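Local coordinates for protein FKBO (Streptomyces hygroscopicus, PDB 4BPS) that hydrolyses chorismate to pyruvate and a dihydroxycyclohexadiene carboxylic acid, a step in making the immunosuppressant polyketides FK506 and FK520, at residues A208-T211 with Y215-T218; T253-D258 with C263-D268; N139-I144 with L152-D157; G238-S243 with R272-E277. All coordinates share one frame; numbering follows the deposited sequence. Where two conformers were deposited one is given.

Contact 1 of 4, residues A208-T211 with Y215-T218. With 3EB (3-(2-carboxyethyl)benzoic acid), chain B.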
loop_
_atom_site.group_PDB
_atom_site.type_symbol
_atom_site.label_atom_id
_atom_site.label_comp_id
_atom_site.label_asym_id
_atom_site.label_seq_id
_atom_site.Cartn_x
_atom_site.Cartn_y
_atom_site.Cartn_z
ATOM N N ALA A 208 7.699 11.634 -14.860
ATOM C CA ALA A 208 8.024 12.958 -14.274
ATOM C C ALA A 208 8.278 12.877 -12.769
ATOM O O ALA A 208 8.265 13.915 -12.084
ATOM C CB ALA A 208 6.905 13.947 -14.576
ATOM N N VAL A 209 8.511 11.661 -12.262
ATOM C CA VAL A 209 8.764 11.477 -10.833
ATOM C C VAL A 209 10.005 10.623 -10.699
ATOM O O VAL A 209 10.146 9.594 -11.370
ATOM C CB VAL A 209 7.547 10.840 -10.116
ATOM C CG1 VAL A 209 7.873 10.497 -8.665
ATOM C CG2 VAL A 209 6.355 11.817 -10.156
ATOM N N LEU A 210 10.917 11.061 -9.839
ATOM C CA LEU A 210 12.158 10.345 -9.647
ATOM C C LEU A 210 11.895 8.994 -8.964
ATOM O O LEU A 210 11.130 8.904 -8.008
ATOM C CB LEU A 210 13.095 11.199 -8.785
ATOM C CG LEU A 210 14.528 10.687 -8.592
ATOM C CD1 LEU A 210 15.290 10.538 -9.911
ATOM C CD2 LEU A 210 15.276 11.613 -7.642
ATOM N N THR A 211 12.570 7.950 -9.436
ATOM C CA THR A 211 12.508 6.638 -8.789
ATOM C C THR A 211 12.882 6.762 -7.320
ATOM O O THR A 211 13.898 7.388 -6.982
ATOM C CB THR A 211 13.437 5.691 -9.538
ATOM O OG1 THR A 211 12.891 5.492 -10.848
ATOM C CG2 THR A 211 13.581 4.344 -8.865
ATOM N N TYR A 215 16.149 8.828 -4.735
ATOM C CA TYR A 215 16.007 10.101 -4.057
ATOM C C TYR A 215 17.349 10.564 -3.475
ATOM O O TYR A 215 18.138 9.763 -2.979
ATOM C CB TYR A 215 15.005 10.027 -2.914
ATOM C CG TYR A 215 13.515 10.066 -3.254
ATOM C CD1 TYR A 215 13.039 10.090 -4.571
ATOM C CD2 TYR A 215 12.583 10.082 -2.235
ATOM C CE1 TYR A 215 11.687 10.126 -4.816
ATOM C CE2 TYR A 215 11.224 10.097 -2.465
ATOM C CZ TYR A 215 10.769 10.111 -3.760
ATOM O OH TYR A 215 9.407 10.105 -4.059
ATOM N N PRO A 216 17.562 11.883 -3.446
ATOM C CA PRO A 216 18.812 12.415 -2.899
ATOM C C PRO A 216 18.834 12.294 -1.374
ATOM O O PRO A 216 17.822 12.006 -0.717
ATOM C CB PRO A 216 18.775 13.879 -3.345
ATOM C CG PRO A 216 17.313 14.208 -3.429
ATOM C CD PRO A 216 16.681 12.953 -3.958
ATOM N N THR A 217 19.996 12.565 -0.799
ATOM C CA THR A 217 20.181 12.227 0.604
ATOM C C THR A 217 19.461 13.173 1.553
ATOM O O THR A 217 19.375 12.883 2.738
ATOM C CB THR A 217 21.667 12.149 0.984
ATOM O OG1 THR A 217 22.258 13.435 0.799
ATOM C CG2 THR A 217 22.405 11.102 0.155
ATOM N N THR A 218 18.917 14.273 1.039
ATOM C CA THR A 218 18.023 15.101 1.830
ATOM C C THR A 218 16.956 14.267 2.538
ATOM O O THR A 218 16.556 14.601 3.642
ATOM C CB THR A 218 17.294 16.107 0.918
ATOM O OG1 THR A 218 18.200 16.657 -0.043
ATOM C CG2 THR A 218 16.661 17.198 1.753
HETATM C C 3EB B . 6.644 9.714 -2.344
HETATM O O 3EB B . 7.815 9.562 -1.980
HETATM C CA 3EB B . 5.529 9.953 -1.366
HETATM O OAB 3EB B . 7.832 4.729 1.747
HETATM O OAD 3EB B . 6.545 3.065 1.040
HETATM C CAE 3EB B . 4.621 7.045 -1.356
HETATM C CAF 3EB B . 4.465 5.674 -1.521
HETATM C CAG 3EB B . 5.481 7.548 -0.380
HETATM C CAH 3EB B . 5.153 4.787 -0.710
HETATM C CAL 3EB B . 6.855 4.316 1.090
HETATM C CAM 3EB B . 6.182 6.640 0.415
HETATM C CAN 3EB B . 6.042 5.262 0.249
HETATM O OXT 3EB B . 6.308 9.738 -3.590
HETATM C C2 3EB B . 5.636 9.039 -0.127
#
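A backbone carbonyl at the rim of an aromatic ring is the odd feature here: Leu210 O sits 3.5 Å from Tyr215 CE1, near the ring plane, so the main chain of residues 208-211 borders the edge of a substrate-binding tyrosine. Closer to the backbone of Tyr215 the contact turns apolar. With CG swung opposite its backbone N (chi1 -173°), Leu210 extends its side chain past that of Tyr215 in the opposite direction, which brings CD2 to the ring. Leu210 CD2 lies 4.1 Å from Tyr215 CD1, and the same methyl reaches the proline ring at 4.2 Å from Pro216 CD. Thr211 adds its carbonyl, with Thr211 O 3.7 Å from Tyr215 CD1, while its hydroxyl turns to Glu205. At the far end of the ring, Tyr215 OH gives its hydrogen to carboxylate atom O of 3-(2-carboxyethyl)benzoic acid over 2.7 Å, and that oxygen lies in the plane of the phenol at its edge. Arg228, which also binds the ligand, donates to the same hydroxyl through NH2. Both segments belong to the long loop between strands 201-204 and 229-232, which here contributes Tyr215 to the chorismatase pocket. With one arginine N-H coming in and its own proton going out, the phenol oxygen is directed at the carboxylate, and the neighbouring guanidinium would probably strengthen its donor character.

Contact 2 of 4, residues T253-D258 with C263-D268; sequences TVHHGD and CEVALD
Val265 meets two side chains of the loop, one with each methyl. Its CG2 comes up to the edge of the His255 imidazole, in the ring plane, 3.5 Å from His255 CD2 and 3.6 Å from His255 NE2. Its CG1 reaches Val254 CG2 at 4.1 Å, the two valines crossing at about a right angle. The split follows from the first torsion of Val265 (chi1 171°): CG1 lies anti to the backbone N and CG2 anti to the carbonyl carbon, so the fork opens toward the loop. One shell further out, Leu249 of strand 239-249 packs against both Val254 and Val265. The loop itself is shaped by a type II beta turn from His255 to Asp258, closed by Asp258 N donating to His255 O over 3.0 Å, and Gly257 takes its positive phi of 70°. Asp258 is the N-cap of helix 259-274, its OD1 accepting from Gly261 N, while Gln262 NE2 bonds to His255 O. On the helix, Glu264 and Asp268 both form salt bridges with Arg316. The contact therefore joins the loop that leaves strand 252-253 to the second turn of the helix that follows it. No hydrogen bond crosses between the two segments: apolar packing and an imidazole edge make the touch, consistent with the turn being held by its own bond, the cap and Gln262 rather than by Val265.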
loop_
_atom_site.group_PDB
_atom_site.type_symbol
_atom_site.label_atom_id
_atom_site.label_comp_id
_atom_site.label_asym_id
_atom_site.label_seq_id
_atom_site.Cartn_x
_atom_site.Cartn_y
_atom_site.Cartn_z
ATOM N N THR A 253 8.343 17.953 -3.221
ATOM C CA THR A 253 7.004 18.363 -2.852
ATOM C C THR A 253 6.672 19.633 -3.625
ATOM O O THR A 253 7.467 20.589 -3.638
ATOM C CB THR A 253 6.933 18.650 -1.348
ATOM O OG1 THR A 253 7.207 17.433 -0.661
ATOM C CG2 THR A 253 5.561 19.198 -0.955
ATOM N N VAL A 254 5.492 19.676 -4.238
ATOM C CA VAL A 254 4.998 20.887 -4.889
ATOM C C VAL A 254 3.734 21.382 -4.173
ATOM O O VAL A 254 3.204 20.710 -3.289
ATOM C CB VAL A 254 4.814 20.704 -6.404
ATOM C CG1 VAL A 254 6.166 20.448 -7.069
ATOM C CG2 VAL A 254 3.800 19.640 -6.705
ATOM N N HIS A 255 3.316 22.602 -4.503
ATOM C CA HIS A 255 2.097 23.170 -3.904
ATOM C C HIS A 255 2.158 23.148 -2.373
ATOM O O HIS A 255 1.228 22.719 -1.685
ATOM C CB HIS A 255 0.832 22.509 -4.439
ATOM C CG HIS A 255 0.633 22.712 -5.905
ATOM N ND1 HIS A 255 0.485 23.960 -6.473
ATOM C CD2 HIS A 255 0.549 21.822 -6.922
ATOM C CE1 HIS A 255 0.314 23.823 -7.777
ATOM N NE2 HIS A 255 0.341 22.537 -8.073
ATOM N N HIS A 256 3.242 23.698 -1.824
ATOM C CA HIS A 256 3.398 23.787 -0.383
ATOM C C HIS A 256 2.184 24.460 0.244
ATOM O O HIS A 256 1.754 25.529 -0.196
ATOM C CB HIS A 256 4.676 24.587 -0.053
ATOM C CG HIS A 256 5.124 24.430 1.357
ATOM N ND1 HIS A 256 4.629 25.199 2.392
ATOM C CD2 HIS A 256 6.057 23.614 1.901
ATOM C CE1 HIS A 256 5.227 24.842 3.518
ATOM N NE2 HIS A 256 6.100 23.886 3.246
ATOM N N GLY A 257 1.645 23.856 1.293
ATOM C CA GLY A 257 0.551 24.463 2.037
ATOM C C GLY A 257 -0.769 24.509 1.298
ATOM O O GLY A 257 -1.721 25.091 1.821
ATOM N N ASP A 258 -0.862 23.868 0.125
ATOM C CA ASP A 258 -2.009 24.018 -0.773
ATOM C C ASP A 258 -2.564 22.614 -1.059
ATOM O O ASP A 258 -2.116 21.939 -1.975
ATOM C CB ASP A 258 -1.508 24.728 -2.040
ATOM C CG ASP A 258 -2.473 24.682 -3.204
ATOM O OD1 ASP A 258 -3.684 24.423 -3.005
ATOM O OD2 ASP A 258 -2.010 24.962 -4.344
ATOM N N CYS A 263 -3.485 17.769 -4.249
ATOM C CA CYS A 263 -4.412 16.700 -4.623
ATOM C C CYS A 263 -4.522 16.629 -6.164
ATOM O O CYS A 263 -4.538 15.531 -6.742
ATOM C CB CYS A 263 -5.762 16.969 -3.985
ATOM S SG CYS A 263 -6.919 15.573 -4.128
ATOM N N GLU A 264 -4.582 17.798 -6.822
ATOM C CA GLU A 264 -4.646 17.818 -8.287
ATOM C C GLU A 264 -3.391 17.178 -8.900
ATOM O O GLU A 264 -3.497 16.410 -9.860
ATOM C CB GLU A 264 -4.833 19.241 -8.793
ATOM C CG GLU A 264 -6.182 19.872 -8.433
ATOM C CD GLU A 264 -7.366 19.384 -9.267
ATOM O OE1 GLU A 264 -7.192 18.502 -10.113
ATOM O OE2 GLU A 264 -8.491 19.880 -9.051
ATOM N N VAL A 265 -2.208 17.496 -8.369
ATOM C CA VAL A 265 -0.984 16.911 -8.892
ATOM C C VAL A 265 -0.899 15.414 -8.579
ATOM O O VAL A 265 -0.423 14.628 -9.393
ATOM C CB VAL A 265 0.264 17.673 -8.396
ATOM C CG1 VAL A 265 1.546 16.933 -8.768
ATOM C CG2 VAL A 265 0.262 19.076 -9.009
ATOM N N ALA A 266 -1.350 14.997 -7.393
ATOM C CA ALA A 266 -1.388 13.574 -7.067
ATOM C C ALA A 266 -2.240 12.832 -8.090
ATOM O O ALA A 266 -1.856 11.776 -8.604
ATOM C CB ALA A 266 -1.925 13.365 -5.655
ATOM N N LEU A 267 -3.427 13.362 -8.384
ATOM C CA LEU A 267 -4.306 12.743 -9.372
ATOM C C LEU A 267 -3.668 12.783 -10.766
ATOM O O LEU A 267 -3.786 11.827 -11.522
ATOM C CB LEU A 267 -5.667 13.422 -9.338
ATOM C CG LEU A 267 -6.497 13.120 -8.085
ATOM C CD1 LEU A 267 -7.677 14.106 -7.988
ATOM C CD2 LEU A 267 -6.987 11.698 -8.100
ATOM N N ASP A 268 -3.013 13.900 -11.114
ATOM C CA ASP A 268 -2.279 13.965 -12.379
ATOM C C ASP A 268 -1.211 12.876 -12.449
ATOM O O ASP A 268 -1.022 12.255 -13.498
ATOM C CB ASP A 268 -1.560 15.307 -12.563
ATOM C CG ASP A 268 -2.474 16.489 -12.762
ATOM O OD1 ASP A 268 -3.677 16.325 -13.031
ATOM O OD2 ASP A 268 -1.925 17.619 -12.649
#

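Contact 3 of 4, residues N139-I144 with L152-D157. With 3EB (3-(2-carboxyethyl)benzoic acid), chain B.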
loop_
_atom_site.group_PDB
_atom_site.type_symbol
_atom_site.label_atom_id
_atom_site.label_comp_id
_atom_site.label_asym_id
_atom_site.label_seq_id
_atom_site.Cartn_x
_atom_site.Cartn_y
_atom_site.Cartn_z
ATOM N N ASN A 139 2.616 -0.022 4.311
ATOM C CA ASN A 139 3.261 0.233 5.598
ATOM C C ASN A 139 2.472 1.323 6.307
ATOM O O ASN A 139 2.412 2.462 5.837
ATOM C CB ASN A 139 4.713 0.702 5.408
ATOM C CG ASN A 139 5.498 -0.213 4.492
ATOM O OD1 ASN A 139 5.987 -1.247 4.926
ATOM N ND2 ASN A 139 5.601 0.156 3.203
ATOM N N TYR A 140 1.864 0.939 7.430
ATOM C CA TYR A 140 1.076 1.861 8.268
ATOM C C TYR A 140 1.953 2.150 9.482
ATOM O O TYR A 140 2.161 1.268 10.321
ATOM C CB TYR A 140 -0.257 1.233 8.650
ATOM C CG TYR A 140 -1.099 0.870 7.428
ATOM C CD1 TYR A 140 -1.755 1.866 6.710
ATOM C CD2 TYR A 140 -1.222 -0.439 6.980
ATOM C CE1 TYR A 140 -2.521 1.576 5.607
ATOM C CE2 TYR A 140 -1.990 -0.753 5.870
ATOM C CZ TYR A 140 -2.644 0.258 5.183
ATOM O OH TYR A 140 -3.420 0.023 4.087
ATOM N N VAL A 141 2.502 3.371 9.531
ATOM C CA VAL A 141 3.628 3.715 10.402
ATOM C C VAL A 141 3.147 4.683 11.470
ATOM O O VAL A 141 2.930 5.858 11.186
ATOM C CB VAL A 141 4.778 4.328 9.561
ATOM C CG1 VAL A 141 5.971 4.711 10.459
ATOM C CG2 VAL A 141 5.235 3.371 8.448
ATOM N N SER A 142 2.997 4.202 12.704
ATOM C CA SER A 142 2.574 5.051 13.795
ATOM C C SER A 142 3.549 6.216 14.026
ATOM O O SER A 142 4.749 6.021 14.206
ATOM C CB SER A 142 2.500 4.240 15.057
ATOM O OG SER A 142 2.136 5.057 16.149
ATOM N N GLY A 143 3.032 7.436 14.018
ATOM C CA GLY A 143 3.874 8.593 14.290
ATOM C C GLY A 143 4.909 8.819 13.203
ATOM O O GLY A 143 6.068 9.138 13.508
ATOM N N ILE A 144 4.504 8.696 11.943
ATOM C CA ILE A 144 5.444 8.725 10.834
ATOM C C ILE A 144 6.310 9.995 10.789
ATOM O O ILE A 144 7.456 9.928 10.333
ATOM C CB ILE A 144 4.654 8.510 9.505
ATOM C CG1 ILE A 144 5.571 8.173 8.325
ATOM C CG2 ILE A 144 3.731 9.699 9.185
ATOM C CD1 ILE A 144 4.787 7.618 7.124
ATOM N N LEU A 152 15.749 10.728 15.316
ATOM C CA LEU A 152 15.516 10.636 13.886
ATOM C C LEU A 152 14.033 10.515 13.586
ATOM O O LEU A 152 13.322 9.779 14.261
ATOM C CB LEU A 152 16.249 9.402 13.344
ATOM C CG LEU A 152 16.192 9.173 11.823
ATOM C CD1 LEU A 152 16.891 10.298 11.050
ATOM C CD2 LEU A 152 16.778 7.812 11.497
ATOM N N GLU A 153 13.568 11.191 12.538
ATOM C CA GLU A 153 12.171 11.052 12.121
ATOM C C GLU A 153 11.814 9.585 11.913
ATOM O O GLU A 153 12.569 8.843 11.258
ATOM C CB GLU A 153 11.924 11.841 10.827
ATOM C CG GLU A 153 10.448 11.974 10.495
ATOM C CD GLU A 153 10.165 12.588 9.125
ATOM O OE1 GLU A 153 11.063 12.572 8.252
ATOM O OE2 GLU A 153 9.047 13.111 8.950
ATOM N N VAL A 154 10.643 9.183 12.411
ATOM C CA VAL A 154 10.212 7.796 12.298
ATOM C C VAL A 154 10.213 7.314 10.838
ATOM O O VAL A 154 10.649 6.206 10.562
ATOM C CB VAL A 154 8.877 7.583 13.015
ATOM C CG1 VAL A 154 8.232 6.245 12.632
ATOM C CG2 VAL A 154 9.102 7.616 14.523
ATOM N N TYR A 155 9.729 8.119 9.888
ATOM C CA TYR A 155 9.715 7.629 8.502
ATOM C C TYR A 155 11.127 7.260 8.039
ATOM O O TYR A 155 11.314 6.277 7.324
ATOM C CB TYR A 155 9.154 8.689 7.559
ATOM C CG TYR A 155 9.113 8.222 6.114
ATOM C CD1 TYR A 155 8.349 7.118 5.725
ATOM C CD2 TYR A 155 9.868 8.851 5.139
ATOM C CE1 TYR A 155 8.332 6.685 4.424
ATOM C CE2 TYR A 155 9.836 8.449 3.826
ATOM C CZ TYR A 155 9.076 7.357 3.469
ATOM O OH TYR A 155 9.073 6.958 2.153
ATOM N N ARG A 156 12.104 8.078 8.415
ATOM C CA ARG A 156 13.484 7.849 8.003
ATOM C C ARG A 156 14.043 6.588 8.671
ATOM O O ARG A 156 14.757 5.801 8.033
ATOM C CB ARG A 156 14.343 9.064 8.301
ATOM C CG ARG A 156 13.901 10.279 7.516
ATOM C CD ARG A 156 14.554 11.559 8.033
ATOM N NE ARG A 156 13.951 12.733 7.395
ATOM C CZ ARG A 156 14.469 13.373 6.354
ATOM N NH1 ARG A 156 15.643 13.005 5.840
ATOM N NH2 ARG A 156 13.832 14.413 5.830
ATOM N N ASP A 157 13.708 6.386 9.939
ATOM C CA ASP A 157 14.096 5.192 10.701
ATOM C C ASP A 157 13.505 3.937 10.036
ATOM O O ASP A 157 14.197 2.935 9.798
ATOM C CB ASP A 157 13.541 5.422 12.112
ATOM C CG ASP A 157 13.959 4.393 13.156
ATOM O OD1 ASP A 157 15.026 3.747 13.045
ATOM O OD2 ASP A 157 13.191 4.310 14.134
HETATM C C 3EB B . 6.644 9.714 -2.344
HETATM O O 3EB B . 7.815 9.562 -1.980
HETATM C CA 3EB B . 5.529 9.953 -1.366
HETATM O OAB 3EB B . 7.832 4.729 1.747
HETATM O OAD 3EB B . 6.545 3.065 1.040
HETATM C CAE 3EB B . 4.621 7.045 -1.356
HETATM C CAF 3EB B . 4.465 5.674 -1.521
HETATM C CAG 3EB B . 5.481 7.548 -0.380
HETATM C CAH 3EB B . 5.153 4.787 -0.710
HETATM C CAL 3EB B . 6.855 4.316 1.090
HETATM C CAM 3EB B . 6.182 6.640 0.415
HETATM C CAN 3EB B . 6.042 5.262 0.249
HETATM O OXT 3EB B . 6.308 9.738 -3.590
HETATM C C2 3EB B . 5.636 9.039 -0.127
#
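Val141 and Val154 meet more tightly than usual van der Waals contact, with Val141 CG1 only 3.5 Å from Val154 CG1 as the side chains slide past each other in opposite directions. The crowding continues along the turn, where Gly143 O comes to 3.2 Å from Val154 CB. Next to it, Tyr155 N donates to Ile144 O over 2.9 Å; the N-H...O angle is a bent 136° and the donor lies 15° off the carbonyl plane. Ile144 and Tyr155 then run side by side, pointing the same way, with Ile144 CG1 3.7 Å from Tyr155 CB. A type II beta turn from Val141 to Ile144 carries the chain off the end of strand 133-142, the first strand of a beta-alpha-beta unit whose helix 154-169 leads on to strand 178-184 in this YjgF-like fold. In the first turn of that helix, a fully extended first torsion (chi1 -180°) sends the Tyr155 ring into the pocket. There Tyr155 OH donates to OAB, a benzoate oxygen of 3-(2-carboxyethyl)benzoic acid, over 2.6 Å, and OAB lies in the ring plane at its edge. The partly exposed side is looser: the extended Glu153 only brushes the turn, its CG 3.6 Å from Ile144 O. Its carboxylate instead makes a salt bridge through Glu153 OE1 to Arg156 NE at 3.0 Å, while Glu153 OE2 takes a hydrogen bond from Asn145.

Contact 4 of 4, residues G238-S243 with R272-E277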
loop_
_atom_site.group_PDB
_atom_site.type_symbol
_atom_site.label_atom_id
_atom_site.label_comp_id
_atom_site.label_asym_id
_atom_site.label_seq_id
_atom_site.Cartn_x
_atom_site.Cartn_y
_atom_site.Cartn_z
ATOM N N GLY A 238 -5.434 -9.675 -15.341
ATOM C CA GLY A 238 -4.449 -9.010 -14.512
ATOM C C GLY A 238 -4.944 -7.694 -13.949
ATOM O O GLY A 238 -6.000 -7.185 -14.323
ATOM N N ARG A 239 -4.167 -7.181 -13.008
ATOM C CA ARG A 239 -4.554 -6.028 -12.205
ATOM C C ARG A 239 -3.467 -4.981 -12.265
ATOM O O ARG A 239 -2.276 -5.302 -12.382
ATOM C CB ARG A 239 -4.675 -6.417 -10.722
ATOM C CG ARG A 239 -5.450 -7.694 -10.458
ATOM C CD ARG A 239 -6.919 -7.574 -10.822
ATOM N NE ARG A 239 -7.630 -8.741 -10.295
ATOM C CZ ARG A 239 -8.764 -9.222 -10.783
ATOM N NH1 ARG A 239 -9.390 -8.655 -11.798
ATOM N NH2 ARG A 239 -9.292 -10.296 -10.220
ATOM N N LEU A 240 -3.865 -3.724 -12.138
ATOM C CA LEU A 240 -2.906 -2.631 -12.021
ATOM C C LEU A 240 -3.038 -2.003 -10.637
ATOM O O LEU A 240 -4.030 -1.358 -10.338
ATOM C CB LEU A 240 -3.180 -1.607 -13.115
ATOM C CG LEU A 240 -2.201 -0.435 -13.219
ATOM C CD1 LEU A 240 -0.770 -0.902 -13.436
ATOM C CD2 LEU A 240 -2.666 0.440 -14.393
ATOM N N PHE A 241 -2.045 -2.228 -9.779
ATOM C CA PHE A 241 -2.036 -1.659 -8.434
ATOM C C PHE A 241 -1.244 -0.355 -8.454
ATOM O O PHE A 241 -0.081 -0.350 -8.884
ATOM C CB PHE A 241 -1.359 -2.626 -7.462
ATOM C CG PHE A 241 -2.041 -3.968 -7.373
ATOM C CD1 PHE A 241 -3.363 -4.066 -6.975
ATOM C CD2 PHE A 241 -1.375 -5.133 -7.705
ATOM C CE1 PHE A 241 -4.002 -5.310 -6.895
ATOM C CE2 PHE A 241 -2.000 -6.384 -7.626
ATOM C CZ PHE A 241 -3.303 -6.470 -7.197
ATOM N N ILE A 242 -1.860 0.746 -8.010
ATOM C CA ILE A 242 -1.207 2.045 -8.032
ATOM C C ILE A 242 -0.755 2.371 -6.607
ATOM O O ILE A 242 -1.537 2.253 -5.657
ATOM C CB ILE A 242 -2.145 3.131 -8.566
ATOM C CG1 ILE A 242 -2.769 2.724 -9.915
ATOM C CG2 ILE A 242 -1.374 4.452 -8.693
ATOM C CD1 ILE A 242 -4.068 3.420 -10.201
ATOM N N SER A 243 0.498 2.779 -6.464
ATOM C CA SER A 243 1.034 3.185 -5.160
ATOM C C SER A 243 0.264 4.355 -4.586
ATOM O O SER A 243 -0.407 5.091 -5.321
ATOM C CB SER A 243 2.487 3.597 -5.326
ATOM O OG SER A 243 3.242 2.449 -5.643
ATOM N N ARG A 272 -0.938 9.814 -15.083
ATOM C CA ARG A 272 0.232 9.631 -15.940
ATOM C C ARG A 272 0.746 8.198 -15.847
ATOM O O ARG A 272 1.108 7.592 -16.857
ATOM C CB ARG A 272 1.344 10.621 -15.590
ATOM C CG ARG A 272 2.404 10.657 -16.681
ATOM C CD ARG A 272 3.585 11.564 -16.377
ATOM N NE ARG A 272 3.086 12.876 -16.021
ATOM C CZ ARG A 272 3.009 13.328 -14.780
ATOM N NH1 ARG A 272 2.459 14.507 -14.541
ATOM N NH2 ARG A 272 3.478 12.615 -13.769
ATOM N N VAL A 273 0.779 7.645 -14.640
ATOM C CA VAL A 273 1.327 6.325 -14.417
ATOM C C VAL A 273 0.539 5.268 -15.179
ATOM O O VAL A 273 1.095 4.315 -15.718
ATOM C CB VAL A 273 1.316 6.022 -12.912
ATOM C CG1 VAL A 273 1.504 4.550 -12.644
ATOM C CG2 VAL A 273 2.396 6.823 -12.235
ATOM N N ILE A 274 -0.787 5.433 -15.192
ATOM C CA ILE A 274 -1.680 4.432 -15.800
ATOM C C ILE A 274 -2.041 4.729 -17.261
ATOM O O ILE A 274 -2.794 3.964 -17.868
ATOM C CB ILE A 274 -2.976 4.246 -14.959
ATOM C CG1 ILE A 274 -3.907 5.469 -15.105
ATOM C CG2 ILE A 274 -2.608 3.926 -13.507
ATOM C CD1 ILE A 274 -5.197 5.402 -14.286
ATOM N N GLY A 275 -1.499 5.803 -17.825
ATOM C CA GLY A 275 -1.842 6.210 -19.174
ATOM C C GLY A 275 -1.278 5.285 -20.224
ATOM O O GLY A 275 -0.267 4.625 -20.009
ATOM N N ALA A 276 -1.936 5.275 -21.378
ATOM C CA ALA A 276 -1.614 4.372 -22.473
ATOM C C ALA A 276 -0.128 4.351 -22.818
ATOM O O ALA A 276 0.441 3.263 -22.957
ATOM C CB ALA A 276 -2.431 4.736 -23.715
ATOM N N GLU A 277 0.486 5.514 -22.985
ATOM C CA GLU A 277 1.846 5.514 -23.467
ATOM C C GLU A 277 2.817 5.080 -22.378
ATOM O O GLU A 277 3.796 4.403 -22.686
ATOM C CB GLU A 277 2.216 6.884 -24.059
ATOM C CG GLU A 277 3.628 7.006 -24.597
ATOM C CD GLU A 277 3.965 6.082 -25.733
ATOM O OE1 GLU A 277 3.065 5.489 -26.354
ATOM O OE2 GLU A 277 5.180 5.964 -26.031
#
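Ile274 keeps CG1 between its backbone N and carbonyl carbon (chi1 72°), which places CG2 anti to the carbonyl carbon and turns that methyl to the strand. Leu240, with CG anti to the backbone N at chi1 -175°, and Ile242, with CG1 anti to the carbonyl carbon, converge on it. The single methyl thus serves two partners: Leu240 CD2 is 3.6 Å from Ile274 CG2, and Ile242 CD1 stands at 3.6 Å from the same Ile274 CG2. Leucine and isoleucine approach at different slants, Leu240 obliquely and Ile242 at about a right angle to Ile274. Ile274 also brings its CB to 3.9 Å from Leu240 CD2, and beyond it packs on Val293. All three residues are buried, and no hydrogen bond passes between the segments; the strand's backbone hydrogen bonds go to its sheet neighbours, Leu240 pairing with Val343 and Ile242 with Gly341 of strand 337-343. Leu240 and Ile242 alternate with Phe241, which packs against Leu232 and Met342. The result is a helix laid on a beta-sheet, with Ile274, near the C-terminal end of helix 259-274, packed on the side of strand 239-249 that carries Leu240 and Ile242, the alpha-on-beta layering of YjgF-like folds.

In the fold
Contacts 1 and 3 both hold the bound 3-(2-carboxyethyl)benzoic acid, one at each of its carboxylates, and their tyrosine side chains, Tyr215 and Tyr155, come within about 6 Å of each other; Arg228 and Arg162 add further bonds to the ligand. The two contacts also touch directly, Thr218 O lying 2.9 Å from Arg156 NH1 in a probable hydrogen bond. Contacts 2 and 4 share helix 259-274 and stand back from the pocket: the side chain of Val265 is about 10 Å from the ligand and that of Ile242 about 9 Å. Ile242 is also about 10 Å from the side chain of Glu338, the proton acceptor. Ala208 packs on Arg272, joining contact 1 to contact 4.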